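UV damage endonuclease (Sulfolobus acidocaldarius, PDB 3TC3) probably nicks DNA next to ultraviolet-induced and other lesions as a metal-dependent repair endonuclease built on a TIM barrel. Local coordinates at residues A[22-27]-A[285-290]; A[248-253]-A[281-286]. All blocks are in the same frame, centred on the assembly; numbering follows the deposited sequence.

Contact 1 of 2, residues A[22-27]-A[285-290]; sequences MRVGYV and IMLEVK. With MN (manganese (II) ion), chain C.
The seam that closes the TIM barrel runs between the first strand, 22-27, and the last, 283-287, where G25 lies against M286 and V24 pairs with I285. The strands are parallel, their axes 30° apart. Three backbone hydrogen bonds join them: I285 N to R23 O, G25 N to I285 O at 2.8 Å, and L287 N to G25 O. Over the same carbonyl, L287 CG rests 3.4 Å from G25 O. Past this bond the pairing is carried by water 1, which accepts from V27 N and donates to L287 O, 2.7 Å away.

M286 lies on the barrel's inner side. With CG anti to the backbone N (chi1 -178°) and the chain bent at the next two bonds, its sulfur is brought up against the first strand: SD sits 3.3 Å from the backbone Y26 O and 3.6 Å from V27 CG2, the side chains of M286 and V27 crossing at about a right angle. G25 has no side chain, and a CB there would run into M286 CE. Such a closed eight-stranded parallel barrel turns its alternate residues outward, and here V24 CG1 meets L287 CD1 at 4.1 Å, with V24 also packing on L303 of helix 293-305. Further back, M22 CE touches I285 CD1 at 4.0 Å.

Next after L287, at the C-terminal ends of the barrel strands, where TIM-barrel enzymes keep their active sites, E288 reaches the manganese ion. OE1 binds the metal at 2.3 Å, alongside E195 and D220. OE2 lies close to water 2, itself a manganese ligand, which can donate to it, and forms a salt bridge with R78, which also pairs with D251.

Contact 2 of 2, residues A[248-253]-A[281-286]; sequences PMIDYS and DEVDIM
P248 O takes D284 N where strands 249-252 and 283-287 pair in parallel, M249 against D284. I250 N bonds to D284 O, M286 N to I250 O at 2.8 Å, and Y252 N to M286 O.

I250 points to the outer face of the barrel, with I285. Its CB carries CG1 between the backbone N and the carbonyl carbon (chi1 62°), which lays the branch beside I285, the two side chains pointing the same way. CG1 meets I285 CG1 at 3.9 Å and also lies near D284 O. The tip, CD1, also reaches I285 CG1 and goes on to V283 CG2 at 3.9 Å, crossing that side chain at an oblique angle. With an alanine here, everything beyond CB goes, which would probably leave a gap beside I285 and V283. Y252 CB presses on I285 CG2 at 3.6 Å.

On the inner face, OD1 of the manganese-site residue D251 lies 3.5 Å from M286 CB, while OD2 takes a hydrogen bond from Q160. D284 makes salt bridges with R23, R117 and R247.

Helix 270-279 links the two strands in a beta-alpha-beta unit, and strand 217-220 flanks 249-252 on its other edge.

Overall arrangement
Strand 283-287 is common to both contacts: contact 1 joins it to strand 22-27 and contact 2 to strand 249-252, so three neighbouring strands of the barrel lie side by side, with I285 and M286 serving both edges. The contact centres are 8 Å apart. Contact 2 links neighbours in sequence, whereas contact 1 brings the first strand of the barrel to the last and shuts the ring of eight strands. The two also meet directly, through the R23–D284 salt bridge and a probable hydrogen bond from S253 OG to E288 O. Each supplies one manganese-site residue, D251 or E288, so the barrel's closure probably helps hold the metal centre together.

Contact 1 of 2, residues A[22-27]-A[285-290]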
loop_
_atom_site.group_PDB
_atom_site.type_symbol
_atom_site.label_atom_id
_atom_site.label_comp_id
_atom_site.label_asym_id
_atom_site.label_seq_id
_atom_site.Cartn_x
_atom_site.Cartn_y
_atom_site.Cartn_z
ATOM N N MET A 22 -9.924 14.716 -4.274
ATOM C CA MET A 22 -8.701 13.879 -4.052
ATOM C C MET A 22 -8.385 13.778 -2.564
ATOM O O MET A 22 -8.484 14.802 -1.839
ATOM C CB MET A 22 -7.531 14.450 -4.807
ATOM C CG MET A 22 -7.619 14.163 -6.344
ATOM S SD MET A 22 -6.409 15.215 -7.204
ATOM C CE MET A 22 -5.869 14.223 -8.555
ATOM N N ARG A 23 -8.049 12.575 -2.067
ATOM C CA ARG A 23 -7.543 12.399 -0.707
ATOM C C ARG A 23 -6.049 12.251 -0.803
ATOM O O ARG A 23 -5.596 11.715 -1.821
ATOM C CB ARG A 23 -8.078 11.157 -0.001
ATOM C CG ARG A 23 -9.553 11.219 0.231
ATOM C CD ARG A 23 -9.744 9.762 0.703
ATOM N NE ARG A 23 -11.057 9.531 1.177
ATOM C CZ ARG A 23 -11.922 8.687 0.660
ATOM N NH1 ARG A 23 -11.664 7.969 -0.426
ATOM N NH2 ARG A 23 -13.105 8.603 1.247
ATOM N N VAL A 24 -5.333 12.762 0.179
ATOM C CA VAL A 24 -3.898 12.580 0.268
ATOM C C VAL A 24 -3.530 11.590 1.371
ATOM O O VAL A 24 -4.158 11.589 2.417
ATOM C CB VAL A 24 -3.308 13.978 0.711
ATOM C CG1 VAL A 24 -1.788 13.893 1.127
ATOM C CG2 VAL A 24 -3.596 15.057 -0.335
ATOM N N GLY A 25 -2.542 10.711 1.086
ATOM C CA GLY A 25 -1.962 9.850 2.126
ATOM C C GLY A 25 -0.483 9.842 2.189
ATOM O O GLY A 25 0.184 10.314 1.312
ATOM N N TYR A 26 -0.017 9.245 3.311
ATOM C CA TYR A 26 1.437 8.921 3.419
ATOM C C TYR A 26 1.565 7.536 4.037
ATOM O O TYR A 26 0.560 6.919 4.435
ATOM C CB TYR A 26 2.247 9.999 4.085
ATOM C CG TYR A 26 1.841 10.254 5.495
ATOM C CD1 TYR A 26 0.670 11.042 5.810
ATOM C CD2 TYR A 26 2.597 9.699 6.586
ATOM C CE1 TYR A 26 0.270 11.266 7.146
ATOM C CE2 TYR A 26 2.168 9.915 7.903
ATOM C CZ TYR A 26 1.004 10.664 8.156
ATOM O OH TYR A 26 0.678 10.867 9.505
ATOM N N VAL A 27 2.819 7.095 4.209
ATOM C CA VAL A 27 3.061 5.631 4.432
ATOM C C VAL A 27 3.638 5.371 5.827
ATOM O O VAL A 27 4.674 5.948 6.216
ATOM C CB VAL A 27 4.091 5.172 3.399
ATOM C CG1 VAL A 27 4.590 3.693 3.672
ATOM C CG2 VAL A 27 3.477 5.322 1.967
ATOM N N ILE A 285 -4.403 9.753 -3.525
ATOM C CA ILE A 285 -2.975 9.838 -3.862
ATOM C C ILE A 285 -2.104 9.448 -2.643
ATOM O O ILE A 285 -2.148 10.134 -1.603
ATOM C CB ILE A 285 -2.590 11.235 -4.279
ATOM C CG1 ILE A 285 -3.333 11.675 -5.518
ATOM C CG2 ILE A 285 -1.088 11.320 -4.630
ATOM C CD1 ILE A 285 -3.133 13.248 -5.806
ATOM N N MET A 286 -1.337 8.360 -2.779
ATOM C CA MET A 286 -0.425 7.960 -1.685
ATOM C C MET A 286 0.955 8.460 -1.964
ATOM O O MET A 286 1.549 8.138 -3.040
ATOM C CB MET A 286 -0.347 6.427 -1.660
ATOM C CG MET A 286 0.561 5.879 -0.492
ATOM S SD MET A 286 0.124 6.477 1.156
ATOM C CE MET A 286 -1.560 5.854 1.272
ATOM N N LEU A 287 1.484 9.353 -1.139
ATOM C CA LEU A 287 2.852 9.882 -1.350
ATOM C C LEU A 287 3.948 8.998 -0.913
ATOM O O LEU A 287 3.966 8.576 0.265
ATOM C CB LEU A 287 3.024 11.244 -0.627
ATOM C CG LEU A 287 1.901 12.208 -0.943
ATOM C CD1 LEU A 287 2.070 13.479 -0.053
ATOM C CD2 LEU A 287 1.933 12.670 -2.449
ATOM N N GLU A 288 4.767 8.543 -1.828
ATOM C CA GLU A 288 5.866 7.626 -1.444
ATOM C C GLU A 288 7.182 8.391 -1.555
ATOM O O GLU A 288 7.866 8.450 -2.641
ATOM C CB GLU A 288 5.908 6.466 -2.464
ATOM C CG GLU A 288 4.686 5.577 -2.372
ATOM C CD GLU A 288 4.826 4.310 -3.193
ATOM O OE1 GLU A 288 5.318 4.423 -4.354
ATOM O OE2 GLU A 288 4.349 3.273 -2.740
ATOM N N VAL A 289 7.323 9.240 -0.560
ATOM C CA VAL A 289 8.571 10.052 -0.467
ATOM C C VAL A 289 9.071 9.936 0.973
ATOM O O VAL A 289 8.365 9.624 1.919
ATOM C CB VAL A 289 8.306 11.497 -0.873
ATOM C CG1 VAL A 289 8.194 11.602 -2.433
ATOM C CG2 VAL A 289 7.131 12.148 -0.105
ATOM N N LYS A 290 10.347 10.282 1.153
ATOM C CA LYS A 290 10.944 9.842 2.377
ATOM C C LYS A 290 10.580 10.740 3.569
ATOM O O LYS A 290 10.706 10.264 4.699
ATOM C CB LYS A 290 12.472 9.921 2.243
ATOM C CG LYS A 290 12.985 8.953 1.104
ATOM C CD LYS A 290 12.908 7.549 1.514
ATOM C CE LYS A 290 13.630 6.740 0.382
ATOM N NZ LYS A 290 12.758 5.576 0.014
HETATM MN MN MN C . 4.656 2.721 -5.727
HETATM O O HOH W 1 4.954 8.544 2.790
HETATM O O HOH W 2 4.715 1.093 -3.979
#

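Contact 2 of 2, residues A[248-253]-A[281-286]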
loop_
_atom_site.group_PDB
_atom_site.type_symbol
_atom_site.label_atom_id
_atom_site.label_comp_id
_atom_site.label_asym_id
_atom_site.label_seq_id
_atom_site.Cartn_x
_atom_site.Cartn_y
_atom_site.Cartn_z
ATOM N N PRO A 248 -10.086 5.169 -7.734
ATOM C CA PRO A 248 -8.716 4.582 -7.777
ATOM C C PRO A 248 -7.776 5.101 -6.765
ATOM O O PRO A 248 -7.912 6.256 -6.286
ATOM C CB PRO A 248 -8.209 4.916 -9.134
ATOM C CG PRO A 248 -9.338 5.478 -9.880
ATOM C CD PRO A 248 -10.409 5.935 -8.948
ATOM N N MET A 249 -6.788 4.272 -6.410
ATOM C CA MET A 249 -5.619 4.739 -5.688
ATOM C C MET A 249 -4.516 4.892 -6.614
ATOM O O MET A 249 -4.335 4.047 -7.500
ATOM C CB MET A 249 -5.222 3.736 -4.657
ATOM C CG MET A 249 -6.273 3.415 -3.599
ATOM S SD MET A 249 -5.728 2.062 -2.477
ATOM C CE MET A 249 -7.063 1.997 -1.364
ATOM N N ILE A 250 -3.693 5.944 -6.454
ATOM C CA ILE A 250 -2.455 6.065 -7.200
ATOM C C ILE A 250 -1.292 6.254 -6.235
ATOM O O ILE A 250 -1.457 6.803 -5.122
ATOM C CB ILE A 250 -2.428 7.157 -8.257
ATOM C CG1 ILE A 250 -2.601 8.501 -7.703
ATOM C CG2 ILE A 250 -3.624 6.970 -9.266
ATOM C CD1 ILE A 250 -2.707 9.588 -8.827
ATOM N N ASP A 251 -0.120 5.788 -6.618
ATOM C CA ASP A 251 1.138 6.021 -5.855
ATOM C C ASP A 251 1.944 7.120 -6.493
ATOM O O ASP A 251 2.298 7.005 -7.705
ATOM C CB ASP A 251 2.009 4.786 -5.794
ATOM C CG ASP A 251 1.489 3.689 -4.843
ATOM O OD1 ASP A 251 0.741 3.936 -3.932
ATOM O OD2 ASP A 251 1.981 2.558 -4.968
ATOM N N TYR A 252 2.164 8.222 -5.775
ATOM C CA TYR A 252 2.879 9.360 -6.324
ATOM C C TYR A 252 4.294 9.366 -5.758
ATOM O O TYR A 252 4.510 9.415 -4.543
ATOM C CB TYR A 252 2.169 10.697 -5.988
ATOM C CG TYR A 252 3.005 11.877 -6.498
ATOM C CD1 TYR A 252 4.011 12.499 -5.685
ATOM C CD2 TYR A 252 2.798 12.396 -7.775
ATOM C CE1 TYR A 252 4.760 13.561 -6.143
ATOM C CE2 TYR A 252 3.456 13.472 -8.216
ATOM C CZ TYR A 252 4.505 14.045 -7.452
ATOM O OH TYR A 252 5.175 15.102 -7.982
ATOM N N SER A 253 5.257 9.422 -6.646
ATOM C CA SER A 253 6.650 9.678 -6.245
ATOM C C SER A 253 7.370 10.459 -7.273
ATOM O O SER A 253 6.790 10.817 -8.284
ATOM C CB SER A 253 7.418 8.363 -5.959
ATOM O OG SER A 253 8.546 8.750 -5.141
ATOM N N ASP A 281 -8.058 13.977 -11.449
ATOM C CA ASP A 281 -9.027 14.200 -10.370
ATOM C C ASP A 281 -9.691 12.911 -9.991
ATOM O O ASP A 281 -9.492 11.878 -10.663
ATOM C CB ASP A 281 -10.076 15.308 -10.687
ATOM C CG ASP A 281 -10.711 15.961 -9.418
ATOM O OD1 ASP A 281 -10.546 15.546 -8.227
ATOM O OD2 ASP A 281 -11.407 17.012 -9.605
ATOM N N GLU A 282 -10.378 12.930 -8.861
ATOM C CA GLU A 282 -11.185 11.793 -8.465
ATOM C C GLU A 282 -10.298 10.548 -8.265
ATOM O O GLU A 282 -10.529 9.485 -8.858
ATOM C CB GLU A 282 -12.332 11.548 -9.510
ATOM C CG GLU A 282 -13.126 10.308 -9.251
ATOM C CD GLU A 282 -14.329 10.514 -8.335
ATOM O OE1 GLU A 282 -15.224 11.339 -8.670
ATOM O OE2 GLU A 282 -14.399 9.789 -7.298
ATOM N N VAL A 283 -9.242 10.727 -7.466
ATOM C CA VAL A 283 -8.248 9.651 -7.183
ATOM C C VAL A 283 -7.695 9.905 -5.810
ATOM O O VAL A 283 -7.638 11.072 -5.342
ATOM C CB VAL A 283 -7.060 9.607 -8.136
ATOM C CG1 VAL A 283 -7.389 9.292 -9.557
ATOM C CG2 VAL A 283 -6.249 10.949 -8.122
ATOM N N ASP A 284 -7.378 8.855 -5.056
ATOM C CA ASP A 284 -6.678 8.981 -3.747
ATOM C C ASP A 284 -5.186 8.782 -3.960
ATOM O O ASP A 284 -4.830 7.839 -4.604
ATOM C CB ASP A 284 -7.284 7.954 -2.807
ATOM C CG ASP A 284 -8.740 8.346 -2.425
ATOM O OD1 ASP A 284 -9.062 9.559 -2.517
ATOM O OD2 ASP A 284 -9.426 7.408 -2.054
ATOM N N ILE A 285 -4.403 9.753 -3.525
ATOM C CA ILE A 285 -2.975 9.838 -3.862
ATOM C C ILE A 285 -2.104 9.448 -2.643
ATOM O O ILE A 285 -2.148 10.134 -1.603
ATOM C CB ILE A 285 -2.590 11.235 -4.279
ATOM C CG1 ILE A 285 -3.333 11.675 -5.518
ATOM C CG2 ILE A 285 -1.088 11.320 -4.630
ATOM C CD1 ILE A 285 -3.133 13.248 -5.806
ATOM N N MET A 286 -1.337 8.360 -2.779
ATOM C CA MET A 286 -0.425 7.960 -1.685
ATOM C C MET A 286 0.955 8.460 -1.964
ATOM O O MET A 286 1.549 8.138 -3.040
ATOM C CB MET A 286 -0.347 6.427 -1.660
ATOM C CG MET A 286 0.561 5.879 -0.492
ATOM S SD MET A 286 0.124 6.477 1.156
ATOM C CE MET A 286 -1.560 5.854 1.272
#